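Local coordinates for putative fumarylacetoacetate hydrolase family protein (Yersinia pestis, PDB 3S52) that is of unknown function but belongs to the fumarylacetoacetate hydrolase family, with a beta-rich fold that includes a large mixed sheet, at residues A[22-27]-A[47-52]; A[30-35]-A[192-197]; A[71-76]-A[196-201]. All coordinates share one frame; numbering follows the deposited sequence.

How the contacts relate
Contact 1 (22-27 with 47-52) and contact 3 (71-76 with 196-201) both reach the same mixed sheet, their centres about 15 Å apart and their nearest atoms about 5 Å. Contact 2 (30-35 with 192-197) joins helix 30-35 to the loop between strands 189-191 and 199-201. It touches contact 1 where V25 CG1 meets T192 C at 3.3 Å. It shares Q196 and G197 with contact 3, and T194 OG1 lies 2.8 Å from I74 O, a probable hydrogen bond. One sulfate, probably from the crystallisation liquor, is bound by residues of contacts 1 and 2, and the E73 side chain of contact 3 comes within about 4 Å of it.

Contact 1 of 3, residues A[22-27]-A[47-52]; sequences VVCVGS and FIKPET. With SO4 (sulfate ion), chain E.
The CB of C24 sits over one face of the F47 ring, 3.4 Å from F47 CZ and displaced from the ring centre toward the rim. This is a CH-pi contact. The sulfur of C24 meets the same ring obliquely, with SG 4.5 Å from the F47 ring centroid, and, to one side, touches K49 CG at 4.0 Å. The F47 ring reaches C24 because its CG stands between the backbone N and the carbonyl carbon (chi1 60°), which swings the ring across to the partner strand. On the other face of the sheet V23 and I48 meet more loosely, and I48 CG2 packs 3.2 Å from V22 O.

The backbone fixes this arrangement. Strands 21-26 and 45-50 are antiparallel neighbours in the mixed sheet: V22 with K49 and C24 with F47 are hydrogen-bonded pairs, four bonds in all, and V23 with I48 is the non-hydrogen-bonded pair between them. K49 N to V22 O and C24 N to F47 O are the short ones, each 2.8 Å. Just beyond the pairing, S27 N gives a straight bond (166°) to sulfate O3 at 2.8 Å.

Farther out, the amine of K49 makes a salt bridge with D104 and bonds to the carbonyls of K125 and S130. I48 N bonds E122 of the second subunit, and E51 forms a salt bridge with R185 of the second subunit, so the 47-52 side reaches the dimer interface. Strand 189-191 runs parallel along the other edge of strand 21-26, while helix 171-181 packs on V23 and V25.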
ATOM      1  N   VAL A  22       2.270   2.084   6.253  1.00  8.94           N
ATOM      2  CA  VAL A  22       3.097   3.282   6.278  1.00  7.48           C
ATOM      3  C   VAL A  22       2.608   4.176   5.130  1.00 12.20           C
ATOM      4  O   VAL A  22       2.608   3.744   3.984  1.00 16.16           O
ATOM      5  CB  VAL A  22       4.570   2.905   6.041  1.00 12.57           C
ATOM      6  CG1 VAL A  22       5.480   4.122   6.180  1.00  6.53           C
ATOM      7  CG2 VAL A  22       4.981   1.814   6.995  1.00 13.05           C
ATOM      8  N   VAL A  23       2.144   5.386   5.443  1.00 10.83           N
ATOM      9  CA  VAL A  23       1.680   6.332   4.426  1.00  7.73           C
ATOM     10  C   VAL A  23       2.784   7.351   4.239  1.00 11.56           C
ATOM     11  O   VAL A  23       3.332   7.866   5.203  1.00 14.13           O
ATOM     12  CB  VAL A  23       0.332   6.993   4.806  1.00 12.33           C
ATOM     13  CG1 VAL A  23      -0.222   7.860   3.641  1.00  8.45           C
ATOM     14  CG2 VAL A  23      -0.675   5.937   5.186  1.00  7.40           C
ATOM     15  N   CYS A  24       3.139   7.603   2.989  1.00  7.18           N
ATOM     16  CA  CYS A  24       4.377   8.296   2.665  1.00  5.97           C
ATOM     17  C   CYS A  24       4.101   9.427   1.725  1.00 12.78           C
ATOM     18  O   CYS A  24       3.129   9.382   0.976  1.00 13.64           O
ATOM     19  CB  CYS A  24       5.351   7.336   1.969  1.00 15.02           C
ATOM     20  SG  CYS A  24       5.660   5.799   2.867  1.00 18.85           S
ATOM     21  N   VAL A  25       4.969  10.438   1.743  1.00 14.94           N
ATOM     22  CA  VAL A  25       4.831  11.543   0.806  1.00 15.50           C
ATOM     23  C   VAL A  25       6.049  11.646  -0.112  1.00 12.25           C
ATOM     24  O   VAL A  25       7.184  11.561   0.345  1.00 16.75           O
ATOM     25  CB  VAL A  25       4.609  12.882   1.529  1.00 15.04           C
ATOM     26  CG1 VAL A  25       5.853  13.270   2.389  1.00 10.39           C
ATOM     27  CG2 VAL A  25       4.260  13.975   0.522  1.00  8.23           C
ATOM     28  N   GLY A  26       5.818  11.823  -1.410  1.00  9.61           N
ATOM     29  CA  GLY A  26       6.925  12.063  -2.331  1.00 14.90           C
ATOM     30  C   GLY A  26       7.076  13.546  -2.618  1.00 20.96           C
ATOM     31  O   GLY A  26       6.151  14.329  -2.387  1.00 25.18           O
ATOM     32  N   SER A  27       8.239  13.943  -3.116  1.00 15.46           N
ATOM     33  CA  SER A  27       8.446  15.322  -3.526  1.00 13.80           C
ATOM     34  C   SER A  27       8.093  16.305  -2.425  1.00 15.15           C
ATOM     35  O   SER A  27       7.399  17.274  -2.700  1.00 13.44           O
ATOM     36  CB  SER A  27       7.579  15.663  -4.750  1.00 13.95           C
ATOM     37  OG  SER A  27       7.779  14.730  -5.796  1.00 25.42           O
ATOM     38  N   PHE A  47       1.867   7.749  -1.332  1.00 16.26           N
ATOM     39  CA  PHE A  47       1.896   6.323  -1.627  1.00 15.27           C
ATOM     40  C   PHE A  47       2.024   5.597  -0.307  1.00 14.69           C
ATOM     41  O   PHE A  47       2.178   6.239   0.736  1.00 15.33           O
ATOM     42  CB  PHE A  47       3.039   5.974  -2.584  1.00 10.21           C
ATOM     43  CG  PHE A  47       4.411   6.313  -2.049  1.00 13.36           C
ATOM     44  CD1 PHE A  47       4.944   7.581  -2.214  1.00  9.02           C
ATOM     45  CD2 PHE A  47       5.172   5.351  -1.401  1.00 15.39           C
ATOM     46  CE1 PHE A  47       6.205   7.892  -1.724  1.00  9.28           C
ATOM     47  CE2 PHE A  47       6.439   5.649  -0.899  1.00 15.31           C
ATOM     48  CZ  PHE A  47       6.953   6.916  -1.056  1.00 10.34           C
ATOM     49  N   ILE A  48       1.977   4.270  -0.337  1.00  8.78           N
ATOM     50  CA  ILE A  48       1.877   3.504   0.907  1.00 10.10           C
ATOM     51  C   ILE A  48       2.807   2.300   0.848  1.00  9.56           C
ATOM     52  O   ILE A  48       2.994   1.734  -0.222  1.00 13.14           O
ATOM     53  CB  ILE A  48       0.425   3.007   1.135  1.00 16.36           C
ATOM     54  CG1 ILE A  48      -0.536   4.193   1.272  1.00 18.11           C
ATOM     55  CG2 ILE A  48       0.331   2.079   2.381  1.00 16.00           C
ATOM     56  CD1 ILE A  48      -2.011   3.801   1.485  1.00 17.63           C
ATOM     57  N   LYS A  49       3.388   1.924   1.990  1.00  7.39           N
ATOM     58  CA  LYS A  49       4.145   0.688   2.100  1.00  7.51           C
ATOM     59  C   LYS A  49       3.403  -0.243   3.059  1.00 16.44           C
ATOM     60  O   LYS A  49       2.792   0.213   4.031  1.00 16.63           O
ATOM     61  CB  LYS A  49       5.543   0.938   2.661  1.00 12.67           C
ATOM     62  CG  LYS A  49       6.412   1.955   1.917  1.00 17.32           C
ATOM     63  CD  LYS A  49       7.812   1.984   2.564  1.00 21.85           C
ATOM     64  CE  LYS A  49       8.739   3.023   1.956  1.00 17.86           C
ATOM     65  NZ  LYS A  49       9.536   2.502   0.796  1.00 22.56           N
ATOM     66  N   PRO A  50       3.453  -1.557   2.797  1.00 16.12           N
ATOM     67  CA  PRO A  50       2.695  -2.472   3.659  1.00 12.51           C
ATOM     68  C   PRO A  50       3.540  -2.951   4.827  1.00 14.07           C
ATOM     69  O   PRO A  50       4.728  -2.652   4.879  1.00 12.18           O
ATOM     70  CB  PRO A  50       2.401  -3.639   2.721  1.00 13.94           C
ATOM     71  CG  PRO A  50       3.631  -3.686   1.832  1.00 11.25           C
ATOM     72  CD  PRO A  50       4.041  -2.245   1.627  1.00 10.42           C
ATOM     73  N   GLU A  51       2.946  -3.725   5.728  1.00 12.62           N
ATOM     74  CA  GLU A  51       3.677  -4.250   6.873  1.00 13.28           C
ATOM     75  C   GLU A  51       4.936  -5.025   6.447  1.00 10.19           C
ATOM     76  O   GLU A  51       5.966  -4.985   7.125  1.00 13.22           O
ATOM     77  CB  GLU A  51       2.749  -5.125   7.725  1.00 16.82           C
ATOM     78  CG  GLU A  51       3.475  -6.045   8.702  1.00 24.42           C
ATOM     79  CD  GLU A  51       3.930  -7.339   8.048  1.00 25.64           C
ATOM     80  OE1 GLU A  51       3.138  -7.939   7.286  1.00 21.32           O
ATOM     81  OE2 GLU A  51       5.087  -7.745   8.290  1.00 36.78           O
ATOM     82  N   THR A  52       4.861  -5.729   5.326  1.00  9.44           N
ATOM     83  CA  THR A  52       6.013  -6.489   4.849  1.00 12.48           C
ATOM     84  C   THR A  52       7.224  -5.636   4.437  1.00 14.77           C
ATOM     85  O   THR A  52       8.314  -6.167   4.216  1.00 16.04           O
ATOM     86  CB  THR A  52       5.635  -7.414   3.684  1.00 13.71           C
ATOM     87  OG1 THR A  52       4.784  -6.711   2.767  1.00 13.31           O
ATOM     88  CG2 THR A  52       4.907  -8.650   4.210  1.00 13.88           C
TER
HETATM   89  S   SO4 E 219      10.152  10.634  -4.402  1.00 38.44           S
HETATM   90  O1  SO4 E 219      11.553  10.330  -4.698  1.00 30.76           O
HETATM   91  O2  SO4 E 219       9.585   9.566  -3.600  1.00 29.47           O
HETATM   92  O3  SO4 E 219      10.040  11.890  -3.657  1.00 35.38           O
HETATM   93  O4  SO4 E 219       9.434  10.734  -5.683  1.00 36.20           O

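Contact 2 of 3, residues A[30-35]-A[192-197]. With SO4 (sulfate ion), chain E.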
ATOM      1  N   ALA A  30      12.157  20.728  -1.648  1.00 13.05           N
ATOM      2  CA  ALA A  30      12.453  21.344  -2.950  1.00 17.27           C
ATOM      3  C   ALA A  30      13.768  20.887  -3.584  1.00 15.70           C
ATOM      4  O   ALA A  30      13.827  20.655  -4.789  1.00 17.81           O
ATOM      5  CB  ALA A  30      12.409  22.863  -2.847  1.00 21.39           C
ATOM      6  N   GLU A  31      14.821  20.759  -2.780  1.00 10.03           N
ATOM      7  CA  GLU A  31      16.108  20.327  -3.312  1.00 19.67           C
ATOM      8  C   GLU A  31      16.084  18.868  -3.783  1.00 18.52           C
ATOM      9  O   GLU A  31      16.844  18.489  -4.671  1.00 16.55           O
ATOM     10  CB  GLU A  31      17.238  20.591  -2.308  1.00 24.32           C
ATOM     11  CG  GLU A  31      17.541  22.085  -2.157  1.00 38.18           C
ATOM     12  CD  GLU A  31      18.659  22.387  -1.167  1.00 59.24           C
ATOM     13  OE1 GLU A  31      18.407  22.346   0.062  1.00 61.78           O
ATOM     14  OE2 GLU A  31      19.790  22.682  -1.622  1.00 67.55           O
ATOM     15  N   HIS A  32      15.209  18.054  -3.200  1.00 12.64           N
ATOM     16  CA  HIS A  32      15.054  16.689  -3.672  1.00 13.84           C
ATOM     17  C   HIS A  32      14.267  16.672  -4.982  1.00 17.62           C
ATOM     18  O   HIS A  32      14.611  15.942  -5.928  1.00 19.30           O
ATOM     19  CB  HIS A  32      14.374  15.804  -2.631  1.00 17.80           C
ATOM     20  CG  HIS A  32      14.058  14.436  -3.140  1.00 14.09           C
ATOM     21  ND1 HIS A  32      15.020  13.599  -3.659  1.00 15.11           N
ATOM     22  CD2 HIS A  32      12.881  13.775  -3.251  1.00 20.22           C
ATOM     23  CE1 HIS A  32      14.454  12.469  -4.046  1.00 17.88           C
ATOM     24  NE2 HIS A  32      13.154  12.552  -3.813  1.00 12.81           N
ATOM     25  N   ILE A  33      13.220  17.483  -5.054  1.00 14.15           N
ATOM     26  CA  ILE A  33      12.498  17.611  -6.307  1.00 10.06           C
ATOM     27  C   ILE A  33      13.439  18.003  -7.454  1.00 18.67           C
ATOM     28  O   ILE A  33      13.305  17.523  -8.581  1.00 17.07           O
ATOM     29  CB  ILE A  33      11.363  18.608  -6.208  1.00 11.42           C
ATOM     30  CG1 ILE A  33      10.296  18.099  -5.232  1.00 13.42           C
ATOM     31  CG2 ILE A  33      10.746  18.803  -7.577  1.00 14.35           C
ATOM     32  CD1 ILE A  33       9.135  19.077  -5.038  1.00 18.41           C
ATOM     33  N   LYS A  34      14.407  18.857  -7.150  1.00 17.55           N
ATOM     34  CA  LYS A  34      15.328  19.369  -8.155  1.00 23.14           C
ATOM     35  C   LYS A  34      16.302  18.284  -8.649  1.00 27.01           C
ATOM     36  O   LYS A  34      16.551  18.172  -9.849  1.00 31.03           O
ATOM     37  CB  LYS A  34      16.071  20.578  -7.582  1.00 27.41           C
ATOM     38  CG  LYS A  34      17.153  21.153  -8.460  1.00 41.59           C
ATOM     39  CD  LYS A  34      17.971  22.181  -7.678  1.00 53.53           C
ATOM     40  CE  LYS A  34      19.085  22.789  -8.530  1.00 61.43           C
ATOM     41  NZ  LYS A  34      20.002  21.778  -9.129  1.00 60.80           N
ATOM     42  N   GLU A  35      16.819  17.470  -7.732  1.00 21.32           N
ATOM     43  CA  GLU A  35      17.765  16.411  -8.093  1.00 20.37           C
ATOM     44  C   GLU A  35      17.088  15.230  -8.799  1.00 20.98           C
ATOM     45  O   GLU A  35      17.750  14.478  -9.512  1.00 22.68           O
ATOM     46  CB  GLU A  35      18.531  15.919  -6.861  1.00 22.14           C
ATOM     47  CG  GLU A  35      17.787  14.845  -6.055  1.00 21.06           C
ATOM     48  CD  GLU A  35      18.467  14.537  -4.739  1.00 23.25           C
ATOM     49  OE1 GLU A  35      19.615  14.990  -4.564  1.00 20.39           O
ATOM     50  OE2 GLU A  35      17.857  13.855  -3.881  1.00 23.93           O
ATOM     51  N   THR A 192       7.595  11.411   6.139  1.00 10.26           N
ATOM     52  CA  THR A 192       7.404  12.817   5.801  1.00 10.58           C
ATOM     53  C   THR A 192       8.238  13.324   4.605  1.00  8.83           C
ATOM     54  O   THR A 192       8.220  14.513   4.301  1.00 13.73           O
ATOM     55  CB  THR A 192       7.653  13.702   7.029  1.00 16.82           C
ATOM     56  OG1 THR A 192       9.004  13.515   7.465  1.00 14.06           O
ATOM     57  CG2 THR A 192       6.708  13.318   8.160  1.00 13.36           C
ATOM     58  N   GLY A 193       8.989  12.440   3.962  1.00 14.66           N
ATOM     59  CA  GLY A 193       9.702  12.790   2.742  1.00 13.93           C
ATOM     60  C   GLY A 193      11.198  12.913   2.946  1.00 17.98           C
ATOM     61  O   GLY A 193      11.680  13.009   4.076  1.00 12.28           O
ATOM     62  N   THR A 194      11.945  12.935   1.847  1.00  9.13           N
ATOM     63  CA  THR A 194      13.389  12.931   1.965  1.00 12.80           C
ATOM     64  C   THR A 194      14.002  14.213   1.380  1.00 11.86           C
ATOM     65  O   THR A 194      13.556  14.713   0.349  1.00 16.95           O
ATOM     66  CB  THR A 194      13.971  11.680   1.261  1.00 18.11           C
ATOM     67  OG1 THR A 194      15.330  11.493   1.648  1.00 14.39           O
ATOM     68  CG2 THR A 194      13.878  11.827  -0.248  1.00  6.29           C
ATOM     69  N   PRO A 195      15.041  14.739   2.044  1.00 13.62           N
ATOM     70  CA  PRO A 195      15.750  15.914   1.535  1.00 10.75           C
ATOM     71  C   PRO A 195      16.689  15.477   0.418  1.00 15.97           C
ATOM     72  O   PRO A 195      16.684  14.296   0.049  1.00 16.18           O
ATOM     73  CB  PRO A 195      16.541  16.395   2.756  1.00 18.93           C
ATOM     74  CG  PRO A 195      16.818  15.145   3.527  1.00 16.70           C
ATOM     75  CD  PRO A 195      15.599  14.257   3.323  1.00 14.82           C
ATOM     76  N   GLN A 196      17.483  16.403  -0.110  1.00 15.83           N
ATOM     77  CA  GLN A 196      18.374  16.107  -1.229  1.00 13.76           C
ATOM     78  C   GLN A 196      19.477  15.132  -0.813  1.00 20.77           C
ATOM     79  O   GLN A 196      19.708  14.911   0.380  1.00 19.48           O
ATOM     80  CB  GLN A 196      19.009  17.385  -1.787  1.00 19.14           C
ATOM     81  CG  GLN A 196      20.073  17.985  -0.878  1.00 25.68           C
ATOM     82  CD  GLN A 196      20.810  19.164  -1.513  1.00 45.77           C
ATOM     83  OE1 GLN A 196      20.692  19.423  -2.719  1.00 43.60           O
ATOM     84  NE2 GLN A 196      21.579  19.885  -0.697  1.00 56.35           N
ATOM     85  N   GLY A 197      20.136  14.532  -1.798  1.00 21.79           N
ATOM     86  CA  GLY A 197      21.250  13.648  -1.516  1.00 19.24           C
ATOM     87  C   GLY A 197      20.946  12.176  -1.724  1.00 13.96           C
ATOM     88  O   GLY A 197      21.773  11.324  -1.445  1.00 11.82           O
TER
HETATM   89  S   SO4 E 219      10.152  10.634  -4.402  1.00 38.44           S
HETATM   90  O1  SO4 E 219      11.553  10.330  -4.698  1.00 30.76           O
HETATM   91  O2  SO4 E 219       9.585   9.566  -3.600  1.00 29.47           O
HETATM   92  O3  SO4 E 219      10.040  11.890  -3.657  1.00 35.38           O
HETATM   93  O4  SO4 E 219       9.434  10.734  -5.683  1.00 36.20           O
HETATM   94  O   HOH W   1      16.871  19.506   1.286  1.00 29.56           O
HETATM   95  O   HOH W   2      19.176  19.629  -5.742  1.00 35.04           O
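The H32 imidazole carries T194 CG2 on one face, 3.6 Å above the plane and centred over the ring, a CH-pi contact. Both ring nitrogens work at the edge. ND1 donates to E35 OE2 at 2.9 Å with the acceptor in the ring plane, and NE2 donates to sulfate O1 at 2.9 Å; a second link from H32 NE2, to sulfate O3, is weak. K125 NZ also hydrogen-bonds the sulfate. With CG anti to the backbone N (chi1 173°), the ring projects from the helix toward the loop, and H32 CB comes within 3.3 Å of T194 O.

E35 is the other flat group. Its OE2 takes the histidine on the anti side, somewhat out of the carboxylate plane, and also accepts from V198 N. OE1 uses its syn lone pair to accept from G197 N at 2.9 Å, a nearly straight bond (172°). One carboxylate thus ties a helix side chain to two successive loop amides. E35, second-shell to the sulfate, would hold the H32 ring in its rotation, with NE2 toward the anion.

At the exposed end, the Q196 amide and E31 carboxylate planes lie 40° apart. Their nearest ends, E31 OE2 and Q196 NE2, are 3.4 Å apart but not hydrogen-bonded, the angle being poor. One water bonds E31 O, at 2.8 Å, and reaches Q196 OE1 only weakly.

The loop in question runs from strand 189-191 to strand 199-201, with T194 also packed on E73 and E75 of strand 70-80. Helix 30-35 sets I33, which points away from this loop, against S27 and I168.

Contact 3 of 3, residues A[71-76]-A[196-201]; sequences HHEIEL and QGVGPM
H71 lays its ring over the G199-P200 peptide, with P200 N above the ring centre and G199 C nearer the rim. V198 CG1 meets the ring at its edge. P200 adds a CH-pi contact, CD standing 4.2 Å from the centroid of the H71 ring.

H72 turns the other way, its CG in the crowded position between N and C (chi1 55°), which brings the ring over the 197-201 segment. G199 O sits 2.9 Å above one face of the ring, while M201 CG lies at the edge, 3.7 Å from H72 CD2. M201 is a selenomethionine, its SE also at the edge of the ring. H72 ND1 is bonded to Q160 OE1.

Strand 199-201 is a short antiparallel neighbour of strand 70-80 in the mixed sheet that also holds strands 21-26 and 45-50. The pairing is weakly bonded: H72 N to G199 O (2.8 Å) is the bond that crosses, and H71 pairs with P200 without one.

V198, with CG1 anti to N (chi1 171°), puts CG1 3.2 Å from H72 O. Both its methyls pack against E73 CG at 3.9 Å. The E73 chain runs on extended to a salt bridge between OE1 and K125.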
ATOM      1  N   HIS A  71      18.251   2.834  -3.805  1.00 19.04           N
ATOM      2  CA  HIS A  71      18.637   4.143  -3.274  1.00 15.22           C
ATOM      3  C   HIS A  71      18.113   4.404  -1.856  1.00 13.36           C
ATOM      4  O   HIS A  71      16.970   4.077  -1.541  1.00 14.56           O
ATOM      5  CB  HIS A  71      18.125   5.259  -4.199  1.00 14.87           C
ATOM      6  CG  HIS A  71      18.905   5.407  -5.469  1.00 23.41           C
ATOM      7  ND1 HIS A  71      19.437   4.330  -6.148  1.00 34.75           N
ATOM      8  CD2 HIS A  71      19.235   6.506  -6.188  1.00 21.21           C
ATOM      9  CE1 HIS A  71      20.067   4.761  -7.228  1.00 30.27           C
ATOM     10  NE2 HIS A  71      19.963   6.078  -7.272  1.00 30.64           N
ATOM     11  N   HIS A  72      18.941   5.014  -1.014  1.00 11.43           N
ATOM     12  CA  HIS A  72      18.504   5.427   0.314  1.00 14.58           C
ATOM     13  C   HIS A  72      17.687   6.739   0.238  1.00 15.56           C
ATOM     14  O   HIS A  72      18.012   7.629  -0.554  1.00 11.65           O
ATOM     15  CB  HIS A  72      19.718   5.606   1.237  1.00 13.94           C
ATOM     16  CG  HIS A  72      20.756   6.552   0.703  1.00 15.99           C
ATOM     17  ND1 HIS A  72      20.615   7.924   0.758  1.00 15.39           N
ATOM     18  CD2 HIS A  72      21.951   6.323   0.103  1.00 17.08           C
ATOM     19  CE1 HIS A  72      21.673   8.498   0.208  1.00 12.45           C
ATOM     20  NE2 HIS A  72      22.499   7.549  -0.197  1.00  9.73           N
ATOM     21  N   GLU A  73      16.592   6.834   0.998  1.00 12.68           N
ATOM     22  CA  GLU A  73      15.975   8.133   1.221  1.00 11.18           C
ATOM     23  C   GLU A  73      15.645   8.290   2.698  1.00 13.77           C
ATOM     24  O   GLU A  73      14.610   7.795   3.150  1.00 18.86           O
ATOM     25  CB  GLU A  73      14.684   8.233   0.394  1.00  8.33           C
ATOM     26  CG  GLU A  73      14.855   7.718  -1.021  1.00 16.96           C
ATOM     27  CD  GLU A  73      13.678   8.060  -1.919  1.00 27.02           C
ATOM     28  OE1 GLU A  73      12.546   8.193  -1.399  1.00 21.61           O
ATOM     29  OE2 GLU A  73      13.900   8.196  -3.144  1.00 29.62           O
ATOM     30  N   ILE A  74      16.442   9.070   3.418  1.00  8.30           N
ATOM     31  CA  ILE A  74      16.238   9.221   4.860  1.00  9.06           C
ATOM     32  C   ILE A  74      15.036  10.144   5.098  1.00 14.29           C
ATOM     33  O   ILE A  74      14.807  11.083   4.326  1.00 12.78           O
ATOM     34  CB  ILE A  74      17.512   9.751   5.585  1.00 13.77           C
ATOM     35  CG1 ILE A  74      17.352   9.643   7.101  1.00 14.25           C
ATOM     36  CG2 ILE A  74      17.796  11.188   5.208  1.00 12.33           C
ATOM     37  CD1 ILE A  74      18.568  10.134   7.886  1.00 16.87           C
ATOM     38  N   GLU A  75      14.249   9.846   6.132  1.00  8.68           N
ATOM     39  CA  GLU A  75      13.002  10.568   6.380  1.00 10.24           C
ATOM     40  C   GLU A  75      12.622  10.522   7.841  1.00 13.20           C
ATOM     41  O   GLU A  75      12.904   9.540   8.533  1.00 14.63           O
ATOM     42  CB  GLU A  75      11.841   9.975   5.535  1.00 19.36           C
ATOM     43  CG  GLU A  75      12.199   9.763   4.053  1.00 22.11           C
ATOM     44  CD  GLU A  75      10.997   9.624   3.128  1.00 28.59           C
ATOM     45  OE1 GLU A  75       9.855   9.812   3.594  1.00 29.76           O
ATOM     46  OE2 GLU A  75      11.198   9.332   1.918  1.00 30.63           O
ATOM     47  N   LEU A  76      11.969  11.585   8.296  1.00 10.06           N
ATOM     48  CA  LEU A  76      11.361  11.603   9.620  1.00 14.14           C
ATOM     49  C   LEU A  76      10.114  10.720   9.586  1.00 17.42           C
ATOM     50  O   LEU A  76       9.269  10.861   8.686  1.00 10.11           O
ATOM     51  CB  LEU A  76      10.981  13.039  10.018  1.00  8.59           C
ATOM     52  CG  LEU A  76      10.262  13.104  11.367  1.00 11.39           C
ATOM     53  CD1 LEU A  76      11.241  12.861  12.492  1.00 10.97           C
ATOM     54  CD2 LEU A  76       9.544  14.445  11.550  1.00 10.10           C
ATOM     55  N   GLN A 196      17.483  16.403  -0.110  1.00 15.83           N
ATOM     56  CA  GLN A 196      18.374  16.107  -1.229  1.00 13.76           C
ATOM     57  C   GLN A 196      19.477  15.132  -0.813  1.00 20.77           C
ATOM     58  O   GLN A 196      19.708  14.911   0.380  1.00 19.48           O
ATOM     59  CB  GLN A 196      19.009  17.385  -1.787  1.00 19.14           C
ATOM     60  CG  GLN A 196      20.073  17.985  -0.878  1.00 25.68           C
ATOM     61  CD  GLN A 196      20.810  19.164  -1.513  1.00 45.77           C
ATOM     62  OE1 GLN A 196      20.692  19.423  -2.719  1.00 43.60           O
ATOM     63  NE2 GLN A 196      21.579  19.885  -0.697  1.00 56.35           N
ATOM     64  N   GLY A 197      20.136  14.532  -1.798  1.00 21.79           N
ATOM     65  CA  GLY A 197      21.250  13.648  -1.516  1.00 19.24           C
ATOM     66  C   GLY A 197      20.946  12.176  -1.724  1.00 13.96           C
ATOM     67  O   GLY A 197      21.773  11.324  -1.445  1.00 11.82           O
ATOM     68  N   VAL A 198      19.758  11.870  -2.217  1.00 11.66           N
ATOM     69  CA  VAL A 198      19.392  10.485  -2.447  1.00 13.23           C
ATOM     70  C   VAL A 198      20.411   9.798  -3.355  1.00 21.65           C
ATOM     71  O   VAL A 198      20.886  10.387  -4.334  1.00 17.41           O
ATOM     72  CB  VAL A 198      17.967  10.388  -3.035  1.00 23.09           C
ATOM     73  CG1 VAL A 198      17.663   8.972  -3.483  1.00 24.37           C
ATOM     74  CG2 VAL A 198      16.951  10.852  -1.989  1.00 18.84           C
ATOM     75  N   GLY A 199      20.748   8.551  -3.031  1.00 15.95           N
ATOM     76  CA  GLY A 199      21.772   7.848  -3.777  1.00 17.59           C
ATOM     77  C   GLY A 199      21.776   6.349  -3.576  1.00 16.45           C
ATOM     78  O   GLY A 199      21.065   5.827  -2.722  1.00 18.67           O
ATOM     79  N   PRO A 200      22.593   5.642  -4.370  1.00 17.47           N
ATOM     80  CA  PRO A 200      22.609   4.175  -4.350  1.00 17.43           C
ATOM     81  C   PRO A 200      23.351   3.620  -3.138  1.00 20.37           C
ATOM     82  O   PRO A 200      24.249   4.252  -2.589  1.00 17.99           O
ATOM     83  CB  PRO A 200      23.359   3.817  -5.638  1.00 18.15           C
ATOM     84  CG  PRO A 200      24.261   4.980  -5.879  1.00 20.07           C
ATOM     85  CD  PRO A 200      23.532   6.202  -5.361  1.00 13.65           C
HETATM   86  N   MSE A 201      22.950   2.433  -2.719  1.00 20.32           N
HETATM   87  CA  MSE A 201      23.672   1.704  -1.694  1.00 25.78           C
HETATM   88  C   MSE A 201      24.048   0.372  -2.287  1.00 24.82           C
HETATM   89  O   MSE A 201      23.416  -0.076  -3.237  1.00 26.77           O
HETATM   90  CB  MSE A 201      22.778   1.450  -0.495  1.00 24.35           C
HETATM   91  CG  MSE A 201      22.023   2.667  -0.021  1.00 34.39           C
HETATM   92 SE   MSE A 201      21.258   2.280   1.708  0.64 35.12          SE
HETATM   93  CE  MSE A 201      20.069   0.861   1.150  1.00 26.87           C
TER